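Local coordinates for pesticidal crystal protein Cry2Aa (Bacillus thuringiensis serovar kurstaki, PDB 1I5P) that kills mosquito and moth larvae by binding to their midgut epithelial cells and promoting colloid-osmotic lysis, at residues M183-I188 with R217-Y222. Residues are numbered along the deposited sequence; the frame is centred on the assembly and turned at random.
Sequences MHLSFI and RDYSNY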
# COMPACT_ATOMS: atom_id res chain seq x y z
N MET A 183 12.77 -5.40 14.13
CA MET A 183 14.09 -5.50 14.72
C MET A 183 14.65 -6.92 14.71
O MET A 183 15.80 -7.13 14.34
CB MET A 183 14.06 -4.95 16.15
CG MET A 183 13.72 -3.47 16.23
SD MET A 183 13.37 -2.92 17.91
CE MET A 183 11.94 -1.87 17.67
N HIS A 184 13.83 -7.89 15.10
CA HIS A 184 14.27 -9.28 15.13
C HIS A 184 14.56 -9.83 13.74
O HIS A 184 15.61 -10.46 13.52
CB HIS A 184 13.21 -10.16 15.81
CG HIS A 184 13.70 -11.55 16.12
ND1 HIS A 184 12.84 -12.58 16.42
CD2 HIS A 184 14.95 -12.06 16.17
CE1 HIS A 184 13.54 -13.68 16.64
NE2 HIS A 184 14.82 -13.40 16.50
N LEU A 185 13.65 -9.60 12.79
CA LEU A 185 13.83 -10.10 11.44
C LEU A 185 15.00 -9.42 10.74
O LEU A 185 15.71 -10.06 9.96
CB LEU A 185 12.54 -9.92 10.63
CG LEU A 185 11.39 -10.84 11.04
CD1 LEU A 185 10.15 -10.54 10.21
CD2 LEU A 185 11.80 -12.30 10.86
N SER A 186 15.19 -8.14 11.03
CA SER A 186 16.29 -7.38 10.45
C SER A 186 17.60 -7.96 10.97
O SER A 186 18.59 -8.08 10.24
CB SER A 186 16.19 -5.90 10.84
OG SER A 186 15.05 -5.29 10.25
N PHE A 187 17.59 -8.31 12.26
CA PHE A 187 18.72 -8.90 12.96
C PHE A 187 19.11 -10.21 12.29
O PHE A 187 20.27 -10.45 11.97
CB PHE A 187 18.35 -9.15 14.43
CG PHE A 187 19.20 -10.18 15.12
CD1 PHE A 187 20.51 -9.89 15.49
CD2 PHE A 187 18.70 -11.45 15.38
CE1 PHE A 187 21.31 -10.84 16.12
CE2 PHE A 187 19.49 -12.42 16.02
CZ PHE A 187 20.80 -12.11 16.39
N ILE A 188 18.12 -11.07 12.07
CA ILE A 188 18.34 -12.35 11.43
C ILE A 188 18.92 -12.17 10.03
O ILE A 188 19.88 -12.85 9.66
CB ILE A 188 17.01 -13.15 11.36
CG1 ILE A 188 16.58 -13.51 12.79
CG2 ILE A 188 17.18 -14.39 10.49
CD1 ILE A 188 15.15 -14.05 12.89
N ARG A 217 7.16 -16.14 8.95
CA ARG A 217 5.88 -16.83 8.92
C ARG A 217 5.10 -16.57 10.21
O ARG A 217 3.96 -16.10 10.16
CB ARG A 217 6.11 -18.33 8.72
CG ARG A 217 4.91 -19.20 9.05
CD ARG A 217 5.26 -20.13 10.20
NE ARG A 217 5.89 -21.36 9.74
CZ ARG A 217 6.75 -22.08 10.45
NH1 ARG A 217 7.11 -21.69 11.67
NH2 ARG A 217 7.24 -23.21 9.95
N ASP A 218 5.71 -16.87 11.35
CA ASP A 218 5.04 -16.69 12.64
C ASP A 218 4.58 -15.26 12.88
O ASP A 218 3.42 -15.02 13.25
CB ASP A 218 5.98 -17.11 13.78
CG ASP A 218 6.34 -18.58 13.72
OD1 ASP A 218 5.73 -19.31 12.93
OD2 ASP A 218 7.24 -19.00 14.48
N TYR A 219 5.48 -14.31 12.68
CA TYR A 219 5.16 -12.91 12.89
C TYR A 219 4.15 -12.39 11.87
O TYR A 219 3.27 -11.60 12.22
CB TYR A 219 6.44 -12.07 12.85
CG TYR A 219 7.47 -12.46 13.90
CD1 TYR A 219 8.79 -12.03 13.78
CD2 TYR A 219 7.12 -13.25 15.00
CE1 TYR A 219 9.74 -12.38 14.73
CE2 TYR A 219 8.07 -13.60 15.96
CZ TYR A 219 9.38 -13.16 15.82
OH TYR A 219 10.34 -13.51 16.74
N SER A 220 4.28 -12.81 10.62
CA SER A 220 3.36 -12.37 9.58
C SER A 220 1.95 -12.86 9.88
O SER A 220 1.00 -12.08 9.91
CB SER A 220 3.79 -12.89 8.20
OG SER A 220 4.98 -12.27 7.75
N ASN A 221 1.82 -14.16 10.12
CA ASN A 221 0.51 -14.73 10.41
C ASN A 221 -0.11 -14.11 11.66
O ASN A 221 -1.31 -13.82 11.68
CB ASN A 221 0.61 -16.25 10.58
CG ASN A 221 0.88 -16.98 9.26
OD1 ASN A 221 0.67 -16.43 8.18
ND2 ASN A 221 1.34 -18.22 9.35
N TYR A 222 0.70 -13.88 12.69
CA TYR A 222 0.18 -13.28 13.92
C TYR A 222 -0.41 -11.90 13.64
O TYR A 222 -1.49 -11.57 14.15
CB TYR A 222 1.29 -13.14 14.97
CG TYR A 222 0.84 -12.36 16.19
CD1 TYR A 222 -0.01 -12.93 17.14
CD2 TYR A 222 1.22 -11.04 16.36
CE1 TYR A 222 -0.47 -12.19 18.24
CE2 TYR A 222 0.77 -10.29 17.44
CZ TYR A 222 -0.07 -10.87 18.38
OH TYR A 222 -0.51 -10.10 19.44
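Tyr219 reaches from helix 202-232 to helix 170-193 and ends on the imidazole of His184, where Tyr219 OH and His184 ND1 form a hydrogen bond of 2.7 Å. Either group could donate, and the angle of 142° leaves the bond bent. The hydroxyl lies in the imidazole plane at the ring's edge, and ND1 lies near the phenol plane, so the two rings meet rim to rim with their planes at 47° and neither covers the other. His184 is brought to this position by a chi1 of -169°, which sets CG anti to the backbone N. One imidazole face carries Ile188 CD1, 3.6 Å above the plane and displaced toward the rim.

Closer to the backbone of Tyr219, the same ring edge packs on Leu185, with Tyr219 CD1 4.0 Å from Leu185 CG; the two side chains run past each other in opposite directions. Trp259 of helix 238-259 touches both residues, Phe177 meets the Tyr219 ring edge-to-face, and Phe157 stacks on His184, tying the pair into the helical bundle of the N-terminal domain. Away from this buried patch, partly exposed Arg217, Asp218 and Asn221 take no part in the contact: the adjacent Arg217 and Asp218 form a salt bridge, NH1 to OD1 3.0 Å, and Asn221 bonds to the backbone of Gly579 and Asn581.

With the nearest CA atoms, those of Leu185 and Tyr219, 9.2 Å apart, segments 183-188 and 217-222 meet through side chains. Since His184 NE2 is also hydrogen-bonded elsewhere, both imidazole nitrogens are satisfied, which would restrict rotation of the imidazole and gives a directional polar link within a largely aromatic and aliphatic interior.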